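Local coordinates for catechol 1,2-dioxygenase (Pseudomonas putida, PDB 2AZQ), which catalyses the iron(III)-dependent intradiol ring cleavage of catechol with dioxygen, giving cis,cis-muconate in the beta-ketoadipate pathway, at the interface of chains A and B. Residues are numbered along the deposited sequence; one frame, centred on the assembly and turned at random. Chains: chain A/B, catechol 1,2-dioxygenase.

The interface of chains A and B. Residues chain A 52-53, 57; chain B 302-304.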
# COMPACT_ATOMS: atom_id res chain seq x y z
N GLU A 52 -0.34 16.37 -9.13
CA GLU A 52 -0.64 15.05 -9.69
C GLU A 52 0.60 14.16 -9.56
O GLU A 52 0.46 12.97 -9.26
CB GLU A 52 -0.96 15.10 -11.18
CG GLU A 52 -2.12 15.95 -11.56
CD GLU A 52 -2.75 15.44 -12.84
OE1 GLU A 52 -1.99 15.16 -13.81
OE2 GLU A 52 -4.00 15.30 -12.85
N ASP A 53 1.79 14.74 -9.81
CA ASP A 53 3.03 13.97 -9.70
C ASP A 53 3.24 13.43 -8.30
O ASP A 53 3.71 12.32 -8.12
CB ASP A 53 4.26 14.81 -10.05
CG ASP A 53 4.21 15.37 -11.44
OD1 ASP A 53 3.92 14.60 -12.39
OD2 ASP A 53 4.48 16.58 -11.60
N HIS A 57 3.30 9.38 -7.47
CA HIS A 57 4.53 8.77 -6.96
C HIS A 57 4.13 8.04 -5.64
O HIS A 57 4.72 7.01 -5.28
CB HIS A 57 5.61 9.83 -6.70
CG HIS A 57 6.37 10.22 -7.92
ND1 HIS A 57 7.47 9.53 -8.37
CD2 HIS A 57 6.13 11.18 -8.86
CE1 HIS A 57 7.88 10.03 -9.52
NE2 HIS A 57 7.08 11.03 -9.84
N SER B 302 2.01 13.67 -17.08
CA SER B 302 2.34 13.78 -15.68
C SER B 302 3.64 12.99 -15.57
O SER B 302 4.05 12.33 -16.52
CB SER B 302 1.26 13.09 -14.84
OG SER B 302 1.28 11.70 -15.09
N HIS B 303 4.30 13.08 -14.42
CA HIS B 303 5.52 12.30 -14.24
C HIS B 303 5.05 10.95 -13.71
O HIS B 303 5.85 10.16 -13.22
CB HIS B 303 6.48 12.92 -13.22
CG HIS B 303 6.84 14.35 -13.51
ND1 HIS B 303 7.06 14.82 -14.79
CD2 HIS B 303 7.05 15.40 -12.68
CE1 HIS B 303 7.38 16.11 -14.73
NE2 HIS B 303 7.38 16.48 -13.47
N ARG B 304 3.75 10.70 -13.77
CA ARG B 304 3.25 9.43 -13.32
C ARG B 304 4.14 8.33 -13.92
O ARG B 304 4.47 8.37 -15.11
CB ARG B 304 1.80 9.25 -13.76
CG ARG B 304 1.23 7.88 -13.41
CD ARG B 304 -0.26 7.76 -13.70
NE ARG B 304 -0.71 6.44 -13.27
CZ ARG B 304 -1.97 6.04 -13.25
NH1 ARG B 304 -2.27 4.81 -12.84
NH2 ARG B 304 -2.93 6.85 -13.64
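A:Asp53, in the first turn of helix 52-68, meets B:His303 in a C-terminal loop of the partner chain, and these two residues bury the most surface here, 60 and 56 Å². A hydrogen bond links the two: the backbone N of B:His303 donates to carboxylate oxygen OD1 of A:Asp53 at 2.6 Å, with 162° at the hydrogen, and it reaches OD1 nearly in line with the C-O bond. Because it uses a backbone N-H, the bond does not itself depend on which side chain the loop carries there. The aspartate CG lies beside the backbone N and opposite the carbonyl carbon (chi1 -59°), which turns the carboxylate toward the loop. The imidazole of B:His303 lies against that carboxylate, the two planes only 11° apart, but B:His303 is poorly ordered, so the ring's close approach to CG is doubtful and the bond length needs similar caution. Flanking residues add looser contact. A:His57, one turn further along the helix, brings NE2 to 3.7 Å from the carbonyl O of B:His303, a loose polar approach. B:Ser302 hides 30 Å², with its CB 4.0 Å from OE1 of A:Glu52. This helix-to-loop contact belongs to the two-fold dimer of the deposited assembly, possibly the functional one, and recurs with the chains exchanged. Within the loop, a side-chain-to-backbone bond may steady the segment: backbone N of B:Arg304 donates to the hydroxyl OG of B:Ser302 at 3.0 Å.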